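Local coordinates for putative uncharacterized protein (Burkholderia ambifaria, PDB 3W20), which probably acts as a 2-oxoglutarate-dependent dioxygenase that oxidises N-substituted L-amino acids, here with zinc held in its metal site, at residues 96-107 / 132-140. Residues are numbered along the deposited sequence; the frame is centred on the assembly and turned at random.
Sequences YFGIACRVNDGL and EVEFLLATR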
ATOM      1  N   TYR A  96      -4.179   3.034  -1.080  1.00 15.97           N
ATOM      2  CA  TYR A  96      -3.782   4.150  -0.233  1.00 16.22           C
ATOM      3  C   TYR A  96      -2.274   4.282  -0.149  1.00 17.07           C
ATOM      4  O   TYR A  96      -1.723   5.391  -0.407  1.00 19.60           O
ATOM      5  CB  TYR A  96      -4.379   3.994   1.160  1.00 15.39           C
ATOM      6  CG  TYR A  96      -4.001   5.146   2.087  1.00 15.92           C
ATOM      7  CD1 TYR A  96      -4.696   6.358   2.097  1.00 15.49           C
ATOM      8  CD2 TYR A  96      -2.949   4.989   2.981  1.00 14.53           C
ATOM      9  CE1 TYR A  96      -4.307   7.386   2.996  1.00 16.57           C
ATOM     10  CE2 TYR A  96      -2.567   5.998   3.872  1.00 16.31           C
ATOM     11  CZ  TYR A  96      -3.242   7.186   3.862  1.00 14.74           C
ATOM     12  OH  TYR A  96      -2.852   8.174   4.737  1.00 17.19           O
ATOM     13  N   PHE A  97      -1.614   3.201   0.177  1.00 16.48           N
ATOM     14  CA  PHE A  97      -0.146   3.270   0.376  1.00 17.34           C
ATOM     15  C   PHE A  97       0.608   3.336  -0.925  1.00 18.73           C
ATOM     16  O   PHE A  97       1.642   3.993  -0.972  1.00 20.58           O
ATOM     17  CB  PHE A  97       0.327   2.131   1.278  1.00 15.10           C
ATOM     18  CG  PHE A  97      -0.079   2.399   2.698  1.00 16.43           C
ATOM     19  CD1 PHE A  97       0.592   3.352   3.469  1.00 18.21           C
ATOM     20  CD2 PHE A  97      -1.184   1.731   3.221  1.00 16.48           C
ATOM     21  CE1 PHE A  97       0.155   3.620   4.779  1.00 18.24           C
ATOM     22  CE2 PHE A  97      -1.643   2.001   4.509  1.00 17.27           C
ATOM     23  CZ  PHE A  97      -0.931   2.931   5.277  1.00 17.40           C
ATOM     24  N   GLY A  98       0.038   2.767  -1.968  1.00 20.03           N
ATOM     25  CA  GLY A  98       0.667   2.817  -3.325  1.00 21.99           C
ATOM     26  C   GLY A  98       0.614   4.257  -3.834  1.00 26.20           C
ATOM     27  O   GLY A  98       1.585   4.801  -4.413  1.00 31.53           O
ATOM     28  N   ILE A  99      -0.480   4.927  -3.579  1.00 24.23           N
ATOM     29  CA  ILE A  99      -0.642   6.326  -4.047  1.00 26.29           C
ATOM     30  C   ILE A  99       0.254   7.257  -3.249  1.00 25.50           C
ATOM     31  O   ILE A  99       0.895   8.144  -3.811  1.00 25.34           O
ATOM     32  CB  ILE A  99      -2.100   6.802  -3.963  1.00 26.08           C
ATOM     33  CG1 ILE A  99      -2.909   6.118  -5.073  1.00 32.00           C
ATOM     34  CG2 ILE A  99      -2.264   8.308  -4.183  1.00 28.67           C
ATOM     35  CD1 ILE A  99      -4.390   6.344  -4.892  1.00 37.12           C
ATOM     36  N   ALA A 100       0.327   7.041  -1.943  1.00 21.48           N
ATOM     37  CA  ALA A 100       0.982   8.042  -1.089  1.00 22.38           C
ATOM     38  C   ALA A 100       2.436   8.211  -1.572  1.00 26.85           C
ATOM     39  O   ALA A 100       3.025   9.287  -1.579  1.00 21.19           O
ATOM     40  CB  ALA A 100       1.017   7.565   0.338  1.00 19.10           C
ATOM     41  N   CYS A 101       3.031   7.083  -1.942  1.00 28.14           N
ATOM     42  CA  CYS A 101       4.368   7.140  -2.378  1.00 28.13           C
ATOM     43  C   CYS A 101       4.545   7.958  -3.685  1.00 29.50           C
ATOM     44  O   CYS A 101       5.524   8.666  -3.786  1.00 30.68           O
ATOM     45  CB  CYS A 101       4.976   5.742  -2.335  1.00 35.72           C
ATOM     46  SG  CYS A 101       6.132   5.387  -3.683  1.00 36.72           S
ATOM     47  N   ARG A 102       3.571   7.927  -4.605  1.00 30.79           N
ATOM     48  CA  ARG A 102       3.627   8.692  -5.872  1.00 30.42           C
ATOM     49  C   ARG A 102       3.522  10.176  -5.540  1.00 31.02           C
ATOM     50  O   ARG A 102       4.172  11.009  -6.120  1.00 32.55           O
ATOM     51  CB  ARG A 102       2.483   8.317  -6.837  1.00 35.20           C
ATOM     52  CG  ARG A 102       2.623   6.952  -7.526  1.00 44.31           C
ATOM     53  CD  ARG A 102       3.868   6.894  -8.408  1.00 44.50           C
ATOM     54  NE  ARG A 102       4.412   5.538  -8.621  1.00 44.56           N
ATOM     55  CZ  ARG A 102       5.539   5.283  -9.289  1.00 48.91           C
ATOM     56  NH1 ARG A 102       6.223   6.304  -9.821  1.00 45.71           N
ATOM     57  NH2 ARG A 102       5.993   4.019  -9.435  1.00 37.10           N
ATOM     58  N   VAL A 103       2.695  10.522  -4.579  1.00 24.73           N
ATOM     59  CA  VAL A 103       2.342  11.930  -4.464  1.00 23.27           C
ATOM     60  C   VAL A 103       3.112  12.659  -3.340  1.00 21.57           C
ATOM     61  O   VAL A 103       3.234  13.909  -3.381  1.00 20.90           O
ATOM     62  CB  VAL A 103       0.839  12.162  -4.279  1.00 26.14           C
ATOM     63  CG1 VAL A 103      -0.034  11.338  -5.221  1.00 27.17           C
ATOM     64  CG2 VAL A 103       0.435  11.842  -2.873  1.00 24.18           C
ATOM     65  N   ASN A 104       3.662  11.939  -2.379  1.00 20.83           N
ATOM     66  CA  ASN A 104       4.298  12.608  -1.217  1.00 20.34           C
ATOM     67  C   ASN A 104       5.595  13.353  -1.591  1.00 24.55           C
ATOM     68  O   ASN A 104       5.923  14.310  -0.928  1.00 21.95           O
ATOM     69  CB  ASN A 104       4.643  11.646  -0.106  1.00 18.55           C
ATOM     70  CG  ASN A 104       3.455  11.376   0.821  1.00 18.15           C
ATOM     71  OD1 ASN A 104       2.410  11.993   0.705  1.00 20.77           O
ATOM     72  ND2 ASN A 104       3.648  10.488   1.726  1.00 19.69           N
ATOM     73  N   ASP A 105       6.264  12.935  -2.676  1.00 26.16           N
ATOM     74  CA  ASP A 105       7.498  13.597  -3.103  1.00 29.84           C
ATOM     75  C   ASP A 105       7.245  15.055  -3.437  1.00 29.71           C
ATOM     76  O   ASP A 105       7.993  15.960  -2.991  1.00 31.92           O
ATOM     77  CB  ASP A 105       8.159  12.825  -4.247  1.00 38.04           C
ATOM     78  CG  ASP A 105       8.938  11.577  -3.752  1.00 43.11           C
ATOM     79  OD1 ASP A 105       9.211  11.447  -2.539  1.00 43.69           O
ATOM     80  OD2 ASP A 105       9.274  10.710  -4.589  1.00 46.67           O
ATOM     81  N   GLY A 106       6.166  15.285  -4.175  1.00 24.88           N
ATOM     82  CA  GLY A 106       5.612  16.628  -4.335  1.00 25.39           C
ATOM     83  C   GLY A 106       5.032  17.260  -3.067  1.00 23.46           C
ATOM     84  O   GLY A 106       5.351  18.447  -2.720  1.00 20.49           O
ATOM     85  N   LEU A 107       4.191  16.501  -2.316  1.00 19.79           N
ATOM     86  CA  LEU A 107       3.576  17.178  -1.123  1.00 20.82           C
ATOM     87  C   LEU A 107       4.582  17.644  -0.089  1.00 20.14           C
ATOM     88  O   LEU A 107       4.404  18.669   0.544  1.00 19.17           O
ATOM     89  CB  LEU A 107       2.557  16.218  -0.424  1.00 20.88           C
ATOM     90  CG  LEU A 107       1.335  15.911  -1.265  1.00 21.20           C
ATOM     91  CD1 LEU A 107       0.505  14.781  -0.619  1.00 19.32           C
ATOM     92  CD2 LEU A 107       0.452  17.161  -1.509  1.00 20.59           C
ATOM     93  N   GLU A 132       9.922   0.930   6.123  1.00 44.64           N
ATOM     94  CA  GLU A 132       8.818   1.854   6.417  1.00 42.22           C
ATOM     95  C   GLU A 132       8.279   2.653   5.208  1.00 40.25           C
ATOM     96  O   GLU A 132       9.037   3.207   4.408  1.00 47.10           O
ATOM     97  CB  GLU A 132       9.123   2.747   7.613  1.00 46.45           C
ATOM     98  CG  GLU A 132      10.033   3.917   7.295  1.00 48.29           C
ATOM     99  CD  GLU A 132      10.859   4.335   8.492  1.00 51.46           C
ATOM    100  OE1 GLU A 132      10.357   4.275   9.633  1.00 52.78           O
ATOM    101  OE2 GLU A 132      12.023   4.716   8.284  1.00 58.12           O
ATOM    102  N   VAL A 133       6.954   2.671   5.078  1.00 31.27           N
ATOM    103  CA  VAL A 133       6.336   3.300   3.923  1.00 23.26           C
ATOM    104  C   VAL A 133       5.413   4.380   4.547  1.00 20.19           C
ATOM    105  O   VAL A 133       5.011   4.278   5.699  1.00 18.02           O
ATOM    106  CB  VAL A 133       5.595   2.284   3.048  1.00 26.08           C
ATOM    107  CG1 VAL A 133       6.503   1.066   2.735  1.00 22.84           C
ATOM    108  CG2 VAL A 133       4.273   1.889   3.631  1.00 24.09           C
ATOM    109  N   GLU A 134       5.151   5.400   3.775  1.00 17.20           N
ATOM    110  CA  GLU A 134       4.543   6.628   4.286  1.00 16.76           C
ATOM    111  C   GLU A 134       3.037   6.570   4.037  1.00 16.14           C
ATOM    112  O   GLU A 134       2.564   6.086   3.015  1.00 17.21           O
ATOM    113  CB  GLU A 134       5.097   7.841   3.548  1.00 15.50           C
ATOM    114  CG  GLU A 134       6.612   7.997   3.805  1.00 18.17           C
ATOM    115  CD  GLU A 134       7.179   9.200   3.063  1.00 20.20           C
ATOM    116  OE1 GLU A 134       6.589   9.702   2.097  1.00 19.96           O
ATOM    117  OE2 GLU A 134       8.246   9.655   3.505  1.00 22.02           O
ATOM    118  N   PHE A 135       2.323   7.125   5.017  1.00 17.55           N
ATOM    119  CA  PHE A 135       0.959   7.568   4.822  1.00 15.71           C
ATOM    120  C   PHE A 135       0.949   8.777   3.887  1.00 16.14           C
ATOM    121  O   PHE A 135       1.973   9.520   3.741  1.00 17.63           O
ATOM    122  CB  PHE A 135       0.423   7.997   6.166  1.00 15.32           C
ATOM    123  CG  PHE A 135       0.021   6.813   7.084  1.00 16.45           C
ATOM    124  CD1 PHE A 135      -1.316   6.527   7.350  1.00 18.13           C
ATOM    125  CD2 PHE A 135       0.983   6.043   7.686  1.00 17.03           C
ATOM    126  CE1 PHE A 135      -1.657   5.436   8.181  1.00 21.68           C
ATOM    127  CE2 PHE A 135       0.653   4.963   8.505  1.00 20.19           C
ATOM    128  CZ  PHE A 135      -0.661   4.671   8.772  1.00 20.68           C
ATOM    129  N   LEU A 136      -0.199   8.983   3.249  1.00 14.27           N
ATOM    130  CA  LEU A 136      -0.414  10.180   2.465  1.00 16.91           C
ATOM    131  C   LEU A 136      -0.169  11.403   3.371  1.00 16.64           C
ATOM    132  O   LEU A 136      -0.613  11.424   4.544  1.00 16.74           O
ATOM    133  CB  LEU A 136      -1.885  10.204   1.955  1.00 17.51           C
ATOM    134  CG  LEU A 136      -2.292  11.513   1.312  1.00 16.71           C
ATOM    135  CD1 LEU A 136      -1.490  11.551   0.002  1.00 20.63           C
ATOM    136  CD2 LEU A 136      -3.771  11.552   0.968  1.00 20.18           C
ATOM    137  N   LEU A 137       0.459  12.480   2.840  1.00 17.01           N
ATOM    138  CA  LEU A 137       0.771  13.632   3.744  1.00 16.99           C
ATOM    139  C   LEU A 137      -0.363  14.625   3.998  1.00 16.68           C
ATOM    140  O   LEU A 137      -0.476  15.183   5.109  1.00 17.04           O
ATOM    141  CB  LEU A 137       2.004  14.442   3.231  1.00 15.83           C
ATOM    142  CG  LEU A 137       3.321  13.908   3.743  1.00 15.33           C
ATOM    143  CD1 LEU A 137       4.499  14.452   2.862  1.00 19.37           C
ATOM    144  CD2 LEU A 137       3.529  14.415   5.213  1.00 19.60           C
ATOM    145  N   ALA A 138      -1.144  14.899   2.977  1.00 16.67           N
ATOM    146  CA  ALA A 138      -2.076  16.074   3.058  1.00 16.73           C
ATOM    147  C   ALA A 138      -2.932  16.030   1.805  1.00 19.02           C
ATOM    148  O   ALA A 138      -2.577  15.345   0.855  1.00 16.99           O
ATOM    149  CB  ALA A 138      -1.343  17.420   3.207  1.00 15.87           C
ATOM    150  N   THR A 139      -4.037  16.781   1.807  1.00 17.09           N
ATOM    151  CA  THR A 139      -4.950  16.843   0.723  1.00 18.49           C
ATOM    152  C   THR A 139      -5.448  18.290   0.510  1.00 18.93           C
ATOM    153  O   THR A 139      -5.584  19.120   1.450  1.00 17.10           O
ATOM    154  CB  THR A 139      -6.200  15.923   0.911  1.00 18.77           C
ATOM    155  OG1 THR A 139      -6.826  16.305   2.096  1.00 22.59           O
ATOM    156  CG2 THR A 139      -5.874  14.487   1.131  1.00 16.55           C
ATOM    157  N   ARG A 140      -5.649  18.641  -0.770  1.00 16.45           N
ATOM    158  CA  ARG A 140      -6.425  19.823  -1.069  1.00 17.91           C
ATOM    159  C   ARG A 140      -7.881  19.434  -1.187  1.00 20.44           C
ATOM    160  O   ARG A 140      -8.217  18.371  -1.772  1.00 25.86           O
ATOM    161  CB  ARG A 140      -5.941  20.396  -2.429  1.00 19.83           C
ATOM    162  CG  ARG A 140      -4.610  21.043  -2.367  1.00 18.67           C
ATOM    163  CD  ARG A 140      -4.262  21.790  -3.692  1.00 21.32           C
ATOM    164  NE  ARG A 140      -4.396  20.894  -4.820  1.00 21.98           N
ATOM    165  CZ  ARG A 140      -4.116  21.210  -6.102  1.00 25.97           C
ATOM    166  NH1 ARG A 140      -3.670  22.407  -6.430  1.00 24.45           N
ATOM    167  NH2 ARG A 140      -4.291  20.311  -7.051  1.00 26.60           N
TER
HETATM  168  O   HOH W   1       3.431   4.503   0.955  1.00 20.35           O
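Asn-104 turns CG beside its own backbone N (chi1 -84°), with OD1 nearly eclipsing CA, which carries the amide off the helix onto the backbone of 135-137; Glu-134, its chain extended beyond CG, reaches back to meet it. An asparagine suits this place because it donates and accepts at once. ND2 gives one hydrogen to Phe-135 O at 2.8 Å, in the amide plane. The other goes to Glu-134 OE1 at 3.1 Å, on the anti side of the carboxylate but well out of its plane. OD1 accepts Leu-137 N at 2.9 Å. Three bonds thus fix the amide's rotation, and two of them satisfy peptide groups of a segment that has left strand 133-134 and not yet joined strand 139-143. Glu-134 OE2 has a salt bridge to Arg-108. One turn back, small Ala-100 lets the backbones close to 4.4 Å between its CA and that of Leu-136. Helix 87-107 in this way packs on the link between two strands of the double-stranded beta-helix fold, where strand 139-143 carries Arg-141 and Tyr-143 of the 2-oxoglutarate site. Phe-97 sets its edge against the face of Phe-135, the centroids 5.0 Å apart and the planes at 81°, and a water bridges Phe-97 O and Glu-134 O. Tyr-96 swings CG anti to its N (chi1 -180°), bringing OH to a weak bond from Leu-136 N; the same hydroxyl also bonds the C-terminal carboxylate of Asp-273. Branched Leu-136 lays its CD1 against both Val-103 and Leu-107, pressed tightly on Val-103 CG2 at 3.5 Å.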